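Local coordinates for protein beta-fructofuranosidase (PDB 3WPU) that belongs to the levansucrase/invertase family, a branch of the beta-fructosidase clan whose members are built on a five-bladed beta-propeller, at residues Gly265-Gln270 and Ile305-Leu310; Phe241-Asp246 and Val333-Glu338; Pro65-Glu70 and Gly448-Thr453; Ser98-Arg103 and Gly117-Pro122. All coordinates share one frame; numbering follows the deposited sequence.

Contact 1: residues Gly265-Gln270 and Ile305-Leu310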
loop_
_atom_site.group_PDB
_atom_site.type_symbol
_atom_site.label_atom_id
_atom_site.label_comp_id
_atom_site.label_asym_id
_atom_site.label_seq_id
_atom_site.Cartn_x
_atom_site.Cartn_y
_atom_site.Cartn_z
ATOM N N GLY A 265 -1.396 0.939 -12.467
ATOM C CA GLY A 265 -2.009 1.290 -13.742
ATOM C C GLY A 265 -2.793 0.132 -14.328
ATOM O O GLY A 265 -3.024 -0.894 -13.650
ATOM N N ASN A 266 -3.233 0.297 -15.579
ATOM C CA ASN A 266 -3.626 -0.832 -16.404
ATOM C C ASN A 266 -2.761 -0.834 -17.650
ATOM O O ASN A 266 -2.260 0.203 -18.074
ATOM C CB ASN A 266 -5.083 -0.751 -16.867
ATOM C CG ASN A 266 -6.103 -0.947 -15.742
ATOM O OD1 ASN A 266 -7.153 -0.331 -15.761
ATOM N ND2 ASN A 266 -5.830 -1.799 -14.819
ATOM N N SER A 267 -2.601 -2.011 -18.240
ATOM C CA SER A 267 -1.934 -2.119 -19.525
ATOM C C SER A 267 -2.681 -1.263 -20.549
ATOM O O SER A 267 -3.902 -1.198 -20.572
ATOM C CB SER A 267 -1.893 -3.578 -19.962
ATOM O OG SER A 267 -1.148 -4.352 -19.047
ATOM N N ALA A 268 -1.917 -0.612 -21.410
ATOM C CA ALA A 268 -2.439 0.408 -22.326
ATOM C C ALA A 268 -2.993 -0.206 -23.617
ATOM O O ALA A 268 -2.407 -0.110 -24.712
ATOM C CB ALA A 268 -1.332 1.428 -22.621
ATOM N N MET A 269 -4.132 -0.853 -23.480
ATOM C CA MET A 269 -4.857 -1.418 -24.613
ATOM C C MET A 269 -6.257 -0.861 -24.571
ATOM O O MET A 269 -6.803 -0.630 -23.496
ATOM C CB MET A 269 -4.902 -2.943 -24.525
ATOM C CG MET A 269 -3.565 -3.588 -24.865
ATOM S SD MET A 269 -3.539 -5.392 -24.781
ATOM C CE MET A 269 -3.457 -5.731 -23.040
ATOM N N GLN A 270 -6.843 -0.635 -25.737
ATOM C CA GLN A 270 -8.237 -0.277 -25.808
ATOM C C GLN A 270 -9.031 -1.419 -25.208
ATOM O O GLN A 270 -8.767 -2.582 -25.520
ATOM C CB GLN A 270 -8.631 -0.067 -27.277
ATOM C CG GLN A 270 -10.058 0.391 -27.480
ATOM C CD GLN A 270 -10.315 1.804 -26.984
ATOM O OE1 GLN A 270 -11.343 2.088 -26.371
ATOM N NE2 GLN A 270 -9.386 2.685 -27.236
ATOM N N ILE A 305 -6.622 -6.436 -16.935
ATOM C CA ILE A 305 -5.279 -6.135 -17.475
ATOM C C ILE A 305 -4.568 -5.085 -16.608
ATOM O O ILE A 305 -4.095 -4.024 -17.083
ATOM C CB ILE A 305 -5.340 -5.717 -18.960
ATOM C CG1 ILE A 305 -6.316 -4.541 -19.178
ATOM C CG2 ILE A 305 -5.738 -6.892 -19.833
ATOM C CD1 ILE A 305 -6.280 -3.930 -20.558
ATOM N N GLY A 306 -4.479 -5.393 -15.322
ATOM C CA GLY A 306 -3.786 -4.550 -14.385
ATOM C C GLY A 306 -2.295 -4.551 -14.637
ATOM O O GLY A 306 -1.745 -5.531 -15.141
ATOM N N ASN A 307 -1.665 -3.455 -14.270
ATOM C CA ASN A 307 -0.209 -3.392 -14.241
ATOM C C ASN A 307 0.343 -2.564 -13.089
ATOM O O ASN A 307 -0.386 -1.856 -12.372
ATOM C CB ASN A 307 0.421 -3.020 -15.612
ATOM C CG ASN A 307 0.237 -1.555 -16.016
ATOM O OD1 ASN A 307 -0.283 -0.742 -15.265
ATOM N ND2 ASN A 307 0.694 -1.219 -17.227
ATOM N N VAL A 308 1.659 -2.639 -12.931
ATOM C CA VAL A 308 2.376 -1.826 -11.982
ATOM C C VAL A 308 3.360 -1.013 -12.789
ATOM O O VAL A 308 4.201 -1.560 -13.502
ATOM C CB VAL A 308 3.130 -2.640 -10.894
ATOM C CG1 VAL A 308 3.952 -1.709 -10.038
ATOM C CG2 VAL A 308 2.116 -3.402 -10.036
ATOM N N GLY A 309 3.226 0.298 -12.653
ATOM C CA GLY A 309 4.080 1.256 -13.347
ATOM C C GLY A 309 5.295 1.699 -12.577
ATOM O O GLY A 309 5.407 1.516 -11.367
ATOM N N LEU A 310 6.252 2.261 -13.325
ATOM C CA LEU A 310 7.479 2.833 -12.782
ATOM C C LEU A 310 7.647 4.230 -13.403
ATOM O O LEU A 310 7.301 4.449 -14.584
ATOM C CB LEU A 310 8.690 1.970 -13.154
ATOM C CG LEU A 310 10.009 2.340 -12.469
ATOM C CD1 LEU A 310 10.000 2.118 -10.963
ATOM C CD2 LEU A 310 11.169 1.582 -13.117
HETATM O O HOH W 1 1.412 -3.390 -19.181
#
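Gly265 and Asn307 form the last hydrogen-bonded pair in this part of an antiparallel beta ladder within one sheet of the propeller, and the contact illustrates how a ladder can outlast its strand by one bond. Gly265 N donates to Asn307 O at 3.0 Å, and Asn307 N returns a bond to Gly265 O of the same length and nearly straight (171°). Asn266 and Gly306 make up the following non-hydrogen-bonded pair. Just past the end of strand 260-266, Ser267 N still reaches Ile305 O at 2.8 Å, the donor lying almost on the extension of the carbonyl bond.

Asn266 turns away, although its CB rests 3.4 Å from Ile305 O, and its OD1 accepts from Asn243 N. Ser267 and Asn307 are joined through a water, which gives a proton to Ser267 OG at 2.7 Å and accepts one from Asn307 ND2; Ser267 OG is also hydrogen-bonded to Asn331 OD1. Ile305 holds CG1 between its backbone N and carbonyl carbon (chi1 54°), a setting that carries CD1 to 3.6 Å from Ser267 O. The Met269 chain bends at its thioether, and the terminal CE comes within 4.1 Å of Ile305 CG2, an apolar contact made beyond the paired backbone.

Strand 305-313 runs between 260-266 and 321-331, while 245-250 lies on the other flank of 260-266. Met269 and Ile305 both touch Asn331 of strand 321-331.

Contact 2: residues Phe241-Asp246 and Val333-Glu338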
loop_
_atom_site.group_PDB
_atom_site.type_symbol
_atom_site.label_atom_id
_atom_site.label_comp_id
_atom_site.label_asym_id
_atom_site.label_seq_id
_atom_site.Cartn_x
_atom_site.Cartn_y
_atom_site.Cartn_z
ATOM N N PHE A 241 -13.145 3.192 -16.934
ATOM C CA PHE A 241 -12.892 2.826 -15.545
ATOM C C PHE A 241 -11.477 2.328 -15.343
ATOM O O PHE A 241 -11.208 1.518 -14.442
ATOM C CB PHE A 241 -13.905 1.790 -15.106
ATOM C CG PHE A 241 -15.316 2.288 -15.190
ATOM C CD1 PHE A 241 -15.735 3.346 -14.392
ATOM C CD2 PHE A 241 -16.212 1.741 -16.098
ATOM C CE1 PHE A 241 -17.033 3.836 -14.476
ATOM C CE2 PHE A 241 -17.516 2.219 -16.184
ATOM C CZ PHE A 241 -17.921 3.270 -15.374
ATOM N N PHE A 242 -10.561 2.881 -16.132
ATOM C CA PHE A 242 -9.140 2.634 -15.962
ATOM C C PHE A 242 -8.661 2.944 -14.553
ATOM O O PHE A 242 -9.218 3.805 -13.888
ATOM C CB PHE A 242 -8.311 3.456 -16.966
ATOM C CG PHE A 242 -8.198 4.937 -16.648
ATOM C CD1 PHE A 242 -6.959 5.487 -16.336
ATOM C CD2 PHE A 242 -9.303 5.796 -16.706
ATOM C CE1 PHE A 242 -6.826 6.840 -16.101
ATOM C CE2 PHE A 242 -9.179 7.152 -16.439
ATOM C CZ PHE A 242 -7.934 7.683 -16.142
ATOM N N ASN A 243 -7.622 2.229 -14.126
ATOM C CA ASN A 243 -6.958 2.422 -12.848
ATOM C C ASN A 243 -5.661 3.179 -13.024
ATOM O O ASN A 243 -4.903 2.891 -13.938
ATOM C CB ASN A 243 -6.661 1.054 -12.233
ATOM C CG ASN A 243 -7.915 0.219 -12.067
ATOM O OD1 ASN A 243 -8.086 -0.841 -12.683
ATOM N ND2 ASN A 243 -8.783 0.690 -11.231
ATOM N N PHE A 244 -5.406 4.123 -12.129
ATOM C CA PHE A 244 -4.168 4.944 -12.184
ATOM C C PHE A 244 -4.072 5.661 -10.858
ATOM O O PHE A 244 -4.815 6.603 -10.606
ATOM C CB PHE A 244 -4.178 5.934 -13.356
ATOM C CG PHE A 244 -2.857 6.635 -13.545
ATOM C CD1 PHE A 244 -1.848 6.054 -14.289
ATOM C CD2 PHE A 244 -2.645 7.879 -12.977
ATOM C CE1 PHE A 244 -0.619 6.696 -14.412
ATOM C CE2 PHE A 244 -1.438 8.530 -13.126
ATOM C CZ PHE A 244 -0.428 7.932 -13.848
ATOM N N ARG A 245 -3.260 5.139 -9.959
ATOM C CA ARG A 245 -3.214 5.658 -8.590
ATOM C C ARG A 245 -2.102 5.061 -7.757
ATOM O O ARG A 245 -1.398 4.149 -8.210
ATOM C CB ARG A 245 -4.582 5.387 -7.889
ATOM C CG ARG A 245 -5.007 3.936 -7.822
ATOM C CD ARG A 245 -6.338 3.841 -7.064
ATOM N NE ARG A 245 -6.884 2.498 -7.071
ATOM C CZ ARG A 245 -7.602 1.948 -8.041
ATOM N NH1 ARG A 245 -7.937 2.627 -9.131
ATOM N NH2 ARG A 245 -8.049 0.709 -7.894
ATOM N N ASP A 246 -1.958 5.610 -6.551
ATOM C CA ASP A 246 -1.192 5.050 -5.430
ATOM C C ASP A 246 0.348 5.165 -5.613
ATOM O O ASP A 246 1.021 4.134 -5.637
ATOM C CB ASP A 246 -1.510 3.576 -5.195
ATOM C CG ASP A 246 -3.001 3.295 -4.939
ATOM O OD1 ASP A 246 -3.753 4.241 -4.654
ATOM O OD2 ASP A 246 -3.420 2.100 -5.130
ATOM N N VAL A 333 -5.170 -11.814 -15.786
ATOM C CA VAL A 333 -5.029 -12.380 -14.431
ATOM C C VAL A 333 -5.828 -11.551 -13.436
ATOM O O VAL A 333 -6.726 -12.076 -12.782
ATOM C CB VAL A 333 -3.543 -12.495 -14.038
ATOM C CG1 VAL A 333 -3.381 -12.819 -12.556
ATOM C CG2 VAL A 333 -2.905 -13.591 -14.877
ATOM N N THR A 334 -5.576 -10.245 -13.381
ATOM C CA THR A 334 -6.364 -9.357 -12.515
ATOM C C THR A 334 -6.473 -7.935 -13.096
ATOM O O THR A 334 -5.536 -7.420 -13.738
ATOM C CB THR A 334 -5.821 -9.270 -11.057
ATOM O OG1 THR A 334 -6.674 -8.412 -10.291
ATOM C CG2 THR A 334 -4.389 -8.698 -11.000
ATOM N N ASP A 335 -7.596 -7.306 -12.785
ATOM C CA ASP A 335 -7.887 -5.911 -13.087
ATOM C C ASP A 335 -7.019 -4.952 -12.273
ATOM O O ASP A 335 -6.712 -3.843 -12.726
ATOM C CB ASP A 335 -9.377 -5.641 -12.737
ATOM C CG ASP A 335 -9.843 -4.244 -13.114
ATOM O OD1 ASP A 335 -9.498 -3.734 -14.218
ATOM O OD2 ASP A 335 -10.587 -3.653 -12.287
ATOM N N GLN A 336 -6.661 -5.377 -11.066
ATOM C CA GLN A 336 -6.167 -4.459 -10.053
ATOM C C GLN A 336 -4.993 -4.997 -9.240
ATOM O O GLN A 336 -5.146 -5.822 -8.370
ATOM C CB GLN A 336 -7.340 -4.070 -9.137
ATOM C CG GLN A 336 -8.339 -3.157 -9.792
ATOM C CD GLN A 336 -9.267 -2.537 -8.771
ATOM O OE1 GLN A 336 -9.866 -1.519 -9.023
ATOM N NE2 GLN A 336 -9.334 -3.132 -7.585
ATOM N N THR A 337 -3.779 -4.540 -9.570
ATOM C CA THR A 337 -2.629 -4.744 -8.730
ATOM C C THR A 337 -2.456 -3.412 -7.984
ATOM O O THR A 337 -1.820 -2.478 -8.472
ATOM C CB THR A 337 -1.401 -5.047 -9.620
ATOM O OG1 THR A 337 -1.439 -4.172 -10.751
ATOM C CG2 THR A 337 -1.465 -6.478 -10.156
ATOM N N GLU A 338 -3.082 -3.305 -6.816
ATOM C CA GLU A 338 -3.182 -2.040 -6.113
ATOM C C GLU A 338 -2.010 -1.772 -5.172
ATOM O O GLU A 338 -1.316 -2.706 -4.754
ATOM C CB GLU A 338 -4.484 -2.015 -5.300
ATOM C CG GLU A 338 -5.687 -2.274 -6.158
ATOM C CD GLU A 338 -6.975 -2.084 -5.397
ATOM O OE1 GLU A 338 -7.335 -0.921 -5.124
ATOM O OE2 GLU A 338 -7.654 -3.101 -5.167
HETATM O O HOH W 2 -10.174 -1.234 -15.252
HETATM O O HOH W 3 -5.907 1.332 -4.727
#
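Arg245 and Glu338 meet in a salt bridge, with Arg245 NH2 placed 3.3 Å from Glu338 OE1. The N-H points straight at the oxygen (178°) and in the guanidinium plane. The two flat groups stand almost perpendicular (88°), and the nitrogen lies well above the carboxylate plane. The same NH2 makes a weak bond to Gln336 OE1 at 3.1 Å, so one nitrogen spans two acceptors at the guanidinium edge. Extended from CG to NE, the arginine chain delivers its tip across the gap between backbones that run in nearly the same direction.

A water lies 2.8 Å from Arg245 NE, accepting its proton, and is also close to Asp246 OD2 (2.6 Å) and Glu338 OE1 (2.7 Å), linking the three charged side chains. The direct approach of Arg245 NE to Asp246 OD2 is long, at 4.0 Å. A second water lies within bonding distance of Phe241 O and Asp335 OD1 at the other end of the contact.

Further out, Glu338 OE2 is bonded to Tyr421 OH, and Asp246 OD2 accepts from Arg339 N. An ST turn, in which Gln336 N donates to Thr334 OG1 at 3.1 Å, shapes the loop that presents Gln336.

Arg245 and Asp246 open the Arg-Asp-Pro sequence that is a hallmark of the beta-fructosidase clan. Asp246 OD1 is hydrogen-bonded to a glycerol, probably from the crystallisation liquor, and the network of acid and base side chains beside it is consistent with the central pocket of a five-bladed propeller.

Contact 3: residues Pro65-Glu70 and Gly448-Thr453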
loop_
_atom_site.group_PDB
_atom_site.type_symbol
_atom_site.label_atom_id
_atom_site.label_comp_id
_atom_site.label_asym_id
_atom_site.label_seq_id
_atom_site.Cartn_x
_atom_site.Cartn_y
_atom_site.Cartn_z
ATOM N N PRO A 65 -11.411 -2.435 18.497
ATOM C CA PRO A 65 -11.503 -1.024 18.824
ATOM C C PRO A 65 -11.489 -0.172 17.553
ATOM O O PRO A 65 -11.125 -0.652 16.449
ATOM C CB PRO A 65 -10.257 -0.787 19.653
ATOM C CG PRO A 65 -9.250 -1.731 19.053
ATOM C CD PRO A 65 -10.032 -2.944 18.626
ATOM N N ASP A 66 -11.889 1.079 17.720
ATOM C CA ASP A 66 -11.868 2.065 16.632
ATOM C C ASP A 66 -10.840 3.156 16.923
ATOM O O ASP A 66 -10.867 3.808 17.974
ATOM C CB ASP A 66 -13.250 2.626 16.371
ATOM C CG ASP A 66 -13.267 3.562 15.190
ATOM O OD1 ASP A 66 -13.679 3.129 14.099
ATOM O OD2 ASP A 66 -12.852 4.726 15.377
ATOM N N MET A 67 -9.903 3.344 15.994
ATOM C CA MET A 67 -8.762 4.202 16.225
ATOM C C MET A 67 -9.088 5.697 16.321
ATOM O O MET A 67 -8.302 6.469 16.883
ATOM C CB MET A 67 -7.776 3.987 15.086
ATOM C CG MET A 67 -8.249 4.535 13.723
ATOM S SD MET A 67 -7.181 4.000 12.363
ATOM C CE MET A 67 -5.672 4.943 12.559
ATOM N N SER A 68 -10.228 6.101 15.754
ATOM C CA SER A 68 -10.633 7.513 15.741
ATOM C C SER A 68 -11.803 7.778 16.687
ATOM O O SER A 68 -12.386 8.862 16.640
ATOM C CB SER A 68 -10.974 7.985 14.319
ATOM O OG SER A 68 -12.253 7.521 13.834
ATOM N N ASN A 69 -12.122 6.813 17.543
ATOM C CA ASN A 69 -13.322 6.901 18.390
ATOM C C ASN A 69 -14.566 7.181 17.541
ATOM O O ASN A 69 -15.477 7.923 17.945
ATOM C CB ASN A 69 -13.132 7.996 19.446
ATOM C CG ASN A 69 -12.095 7.640 20.492
ATOM O OD1 ASN A 69 -11.747 6.477 20.695
ATOM N ND2 ASN A 69 -11.617 8.656 21.196
ATOM N N GLU A 70 -14.588 6.568 16.359
ATOM C CA GLU A 70 -15.682 6.649 15.398
ATOM C C GLU A 70 -15.955 8.088 14.910
ATOM O O GLU A 70 -17.060 8.396 14.477
ATOM C CB GLU A 70 -16.961 5.953 15.954
ATOM C CG GLU A 70 -16.748 4.515 16.389
ATOM C CD GLU A 70 -18.032 3.797 16.820
ATOM O OE1 GLU A 70 -19.082 4.443 16.930
ATOM O OE2 GLU A 70 -17.980 2.565 17.031
ATOM N N GLY A 448 -13.374 0.295 8.876
ATOM C CA GLY A 448 -13.047 1.698 8.727
ATOM C C GLY A 448 -12.129 2.150 9.863
ATOM O O GLY A 448 -12.205 3.287 10.342
ATOM N N THR A 449 -11.260 1.232 10.281
ATOM C CA THR A 449 -10.229 1.446 11.307
ATOM C C THR A 449 -9.146 0.365 11.065
ATOM O O THR A 449 -9.413 -0.624 10.382
ATOM C CB THR A 449 -10.825 1.332 12.731
ATOM O OG1 THR A 449 -9.830 1.652 13.712
ATOM C CG2 THR A 449 -11.377 -0.080 13.004
ATOM N N LEU A 450 -7.939 0.561 11.590
ATOM C CA LEU A 450 -6.860 -0.377 11.294
ATOM C C LEU A 450 -6.970 -1.701 12.054
ATOM O O LEU A 450 -7.455 -1.768 13.199
ATOM C CB LEU A 450 -5.493 0.276 11.521
ATOM C CG LEU A 450 -5.248 1.479 10.612
ATOM C CD1 LEU A 450 -3.847 1.998 10.905
ATOM C CD2 LEU A 450 -5.370 1.205 9.120
ATOM N N ALA A 451 -6.512 -2.757 11.393
ATOM C CA ALA A 451 -6.431 -4.088 11.982
ATOM C C ALA A 451 -5.244 -4.148 12.965
ATOM O O ALA A 451 -4.490 -3.176 13.063
ATOM C CB ALA A 451 -6.245 -5.121 10.883
ATOM N N PRO A 452 -5.065 -5.294 13.679
ATOM C CA PRO A 452 -3.812 -5.483 14.385
ATOM C C PRO A 452 -2.695 -5.639 13.356
ATOM O O PRO A 452 -2.887 -6.245 12.302
ATOM C CB PRO A 452 -4.012 -6.796 15.153
ATOM C CG PRO A 452 -5.511 -7.002 15.205
ATOM C CD PRO A 452 -5.985 -6.429 13.892
ATOM N N THR A 453 -1.543 -5.091 13.657
ATOM C CA THR A 453 -0.395 -5.264 12.805
ATOM C C THR A 453 0.102 -6.696 12.959
ATOM O O THR A 453 0.099 -7.240 14.071
ATOM C CB THR A 453 0.630 -4.247 13.227
ATOM O OG1 THR A 453 0.101 -2.953 12.924
ATOM C CG2 THR A 453 1.985 -4.437 12.506
HETATM O O HOH W 4 -8.788 -0.392 15.055
HETATM O O HOH W 5 -11.590 4.983 12.753
#
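Asp66 begins a type I beta turn, Asp66 to Asn69, that packs against Thr449 in the loop joining strands 443-446 and 454-458; the contact shows how two irregular segments can be joined by a few well-directed polar groups. Met67 N donates to Thr449 OG1 at 2.8 Å (163°). With OG1 anti to its own backbone N (chi1 -175°), Thr449 turns the hydroxyl to the turn, while its CG2 lies 3.5 Å from Pro65 O. Asp66 crosses Thr449 at a slant, its OD1 3.6 Å from Thr449 CB.

Met67 slides past the threonine and bends at chi3 to lay its thioether on Leu450. Its SD is 3.6 Å from Leu450 CG and also takes a weak hydrogen bond from Leu450 N, so the sulphur serves both as an apolar neighbour and as a soft acceptor. Met67 CE reaches Leu450 CD1.

Two waters complete the seam. One bonds to Pro65 O, Thr449 OG1 and Leu450 O; the other lies among Asp66 OD2, Ser68 OG and Gly448 O.

Within the segment, Asp66 OD2 accepts from Ser68 N at 3.0 Å, an Asx turn, and from Glu70 N, just past the beta turn, at 2.7 Å. These donors arrive from opposite faces of the carboxylate, which should fix its rotation. Asp66 OD1 adds a salt bridge to Arg103. Gripped from both faces and paired with a guanidinium, the carboxylate is probably ionised, while Thr449 OG1 takes the neighbouring N-H of Met67.

Contact 4: residues Ser98-Arg103 and Gly117-Pro122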
loop_
_atom_site.group_PDB
_atom_site.type_symbol
_atom_site.label_atom_id
_atom_site.label_comp_id
_atom_site.label_asym_id
_atom_site.label_seq_id
_atom_site.Cartn_x
_atom_site.Cartn_y
_atom_site.Cartn_z
ATOM N N SER A 98 -3.887 9.091 6.433
ATOM C CA SER A 98 -4.934 8.143 6.114
ATOM C C SER A 98 -5.985 8.731 5.184
ATOM O O SER A 98 -6.289 9.930 5.254
ATOM C CB SER A 98 -5.693 7.711 7.373
ATOM O OG SER A 98 -4.872 7.135 8.378
ATOM N N LEU A 99 -6.587 7.873 4.351
ATOM C CA LEU A 99 -7.814 8.226 3.665
ATOM C C LEU A 99 -8.919 8.186 4.714
ATOM O O LEU A 99 -9.013 7.216 5.472
ATOM C CB LEU A 99 -8.157 7.244 2.535
ATOM C CG LEU A 99 -7.135 7.155 1.397
ATOM C CD1 LEU A 99 -7.721 6.410 0.222
ATOM C CD2 LEU A 99 -6.666 8.547 1.017
ATOM N N VAL A 100 -9.661 9.275 4.797
ATOM C CA VAL A 100 -10.785 9.371 5.746
ATOM C C VAL A 100 -12.037 9.859 5.031
ATOM O O VAL A 100 -11.967 10.560 4.022
ATOM C CB VAL A 100 -10.445 10.275 6.958
ATOM C CG1 VAL A 100 -9.221 9.753 7.727
ATOM C CG2 VAL A 100 -10.215 11.719 6.552
ATOM N N ALA A 101 -13.202 9.505 5.578
ATOM C CA ALA A 101 -14.474 9.899 5.039
ATOM C C ALA A 101 -15.360 10.140 6.245
ATOM O O ALA A 101 -15.157 9.500 7.277
ATOM C CB ALA A 101 -15.085 8.819 4.157
ATOM N N ASP A 102 -16.300 11.065 6.101
ATOM C CA ASP A 102 -17.189 11.382 7.212
ATOM C C ASP A 102 -18.010 10.178 7.641
ATOM O O ASP A 102 -18.505 9.417 6.805
ATOM C CB ASP A 102 -18.067 12.561 6.868
ATOM C CG ASP A 102 -17.257 13.828 6.645
ATOM O OD1 ASP A 102 -17.438 14.470 5.584
ATOM O OD2 ASP A 102 -16.430 14.138 7.529
ATOM N N ARG A 103 -18.138 10.027 8.957
ATOM C CA ARG A 103 -18.697 8.814 9.553
ATOM C C ARG A 103 -20.180 8.666 9.235
ATOM O O ARG A 103 -20.700 7.553 9.191
ATOM C CB ARG A 103 -18.444 8.782 11.064
ATOM C CG ARG A 103 -18.628 7.412 11.684
ATOM C CD ARG A 103 -17.419 6.525 11.489
ATOM N NE ARG A 103 -17.674 5.201 12.038
ATOM C CZ ARG A 103 -16.740 4.332 12.436
ATOM N NH1 ARG A 103 -15.427 4.614 12.369
ATOM N NH2 ARG A 103 -17.114 3.163 12.919
ATOM N N GLY A 117 -6.433 12.685 5.724
ATOM C CA GLY A 117 -6.321 13.187 7.081
ATOM C C GLY A 117 -5.027 12.698 7.703
ATOM O O GLY A 117 -4.248 11.992 7.059
ATOM N N TYR A 118 -4.762 13.085 8.943
ATOM C CA TYR A 118 -3.580 12.590 9.634
ATOM C C TYR A 118 -3.843 12.291 11.089
ATOM O O TYR A 118 -4.789 12.811 11.679
ATOM C CB TYR A 118 -2.397 13.543 9.467
ATOM C CG TYR A 118 -2.523 14.876 10.197
ATOM C CD1 TYR A 118 -1.828 15.095 11.382
ATOM C CD2 TYR A 118 -3.294 15.913 9.694
ATOM C CE1 TYR A 118 -1.918 16.294 12.055
ATOM C CE2 TYR A 118 -3.388 17.132 10.377
ATOM C CZ TYR A 118 -2.668 17.305 11.547
ATOM O OH TYR A 118 -2.699 18.485 12.269
ATOM N N PHE A 119 -3.025 11.400 11.647
ATOM C CA PHE A 119 -3.098 11.043 13.061
ATOM C C PHE A 119 -1.697 11.177 13.630
ATOM O O PHE A 119 -0.708 11.123 12.886
ATOM C CB PHE A 119 -3.578 9.605 13.265
ATOM C CG PHE A 119 -5.011 9.319 12.856
ATOM C CD1 PHE A 119 -6.008 9.288 13.819
ATOM C CD2 PHE A 119 -5.342 9.017 11.548
ATOM C CE1 PHE A 119 -7.318 8.976 13.476
ATOM C CE2 PHE A 119 -6.649 8.700 11.194
ATOM C CZ PHE A 119 -7.640 8.702 12.168
ATOM N N TYR A 120 -1.601 11.342 14.947
ATOM C CA TYR A 120 -0.314 11.361 15.632
ATOM C C TYR A 120 -0.410 10.748 17.023
ATOM O O TYR A 120 -1.514 10.648 17.619
ATOM C CB TYR A 120 0.242 12.775 15.686
ATOM C CG TYR A 120 -0.646 13.778 16.376
ATOM C CD1 TYR A 120 -0.539 14.002 17.740
ATOM C CD2 TYR A 120 -1.568 14.533 15.645
ATOM C CE1 TYR A 120 -1.344 14.939 18.370
ATOM C CE2 TYR A 120 -2.385 15.454 16.270
ATOM C CZ TYR A 120 -2.258 15.663 17.614
ATOM O OH TYR A 120 -3.078 16.607 18.217
ATOM N N ARG A 121 0.726 10.283 17.521
ATOM C CA ARG A 121 0.803 9.728 18.871
ATOM C C ARG A 121 2.239 9.820 19.347
ATOM O O ARG A 121 3.152 9.934 18.530
ATOM C CB ARG A 121 0.299 8.282 18.917
ATOM C CG ARG A 121 1.222 7.271 18.263
ATOM C CD ARG A 121 0.639 5.864 18.258
ATOM N NE ARG A 121 1.562 4.935 17.596
ATOM C CZ ARG A 121 1.353 3.634 17.453
ATOM N NH1 ARG A 121 0.253 3.061 17.919
ATOM N NH2 ARG A 121 2.238 2.905 16.803
ATOM N N PRO A 122 2.448 9.757 20.663
ATOM C CA PRO A 122 3.814 9.815 21.183
ATOM C C PRO A 122 4.693 8.675 20.650
ATOM O O PRO A 122 4.275 7.515 20.583
ATOM C CB PRO A 122 3.616 9.667 22.693
ATOM C CG PRO A 122 2.218 10.144 22.936
ATOM C CD PRO A 122 1.458 9.638 21.742
#
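Ser98 and Gly117 are an antiparallel hydrogen-bonded pair, their CA atoms 5.3 Å apart, and they illustrate a single rung of a longer ladder. Ser98 N donates to Gly117 O at 3.0 Å, and Gly117 N answers to Ser98 O at 2.8 Å, close to linear (173°). From this rung the two segments run off in opposite directions, so the next rungs fall outside them, as where Val100 bonds through its backbone to Lys115. The axes of 98-102 and 117-122 make an angle of 116°, and the segments face each other only at this first rung.

Past the rung the contact is carried by side chains. Val100 points at the partner strand, and its CG2 lies 4.0 Å from Gly117 N, a fit made easier by the absence of a side chain on the glycine. The Phe119 ring swings back toward the first strand and offers its edge to Ser98: the hydroxyl OG sits near the ring plane, 3.7 Å from Phe119 CE2. That hydroxyl is hydrogen-bonded to Thr77 OG1.

Strand 93-102 is paired on its other flank with 72-81, whose Val74 touches both Ser98 and Phe119. Strand 115-122 continues the sheet to 137-141, where Tyr138 packs on Val100 and Phe119.

Overall arrangement
The four contacts fall into two touching pairs. Contacts 1 and 2 share a sheet, through neighbouring strands 260-266 and 245-250, and are also joined by a probable hydrogen bond from Gly306 N to Thr334 O. Contacts 3 and 4 touch, their centres about 10 Å apart, where Ser68 packs on Phe119. Contacts 1, 3 and 4 are buried; contact 2 is only partly so, yet lies nearest the chain centre and is the one dominated by charge. Contacts 1 and 4 belong to beta ladders, with side chains added to backbone pairing, whereas contact 3 sets backbone N-H groups against a hydroxyl and a thioether, and contact 2 pairs side chain with side chain.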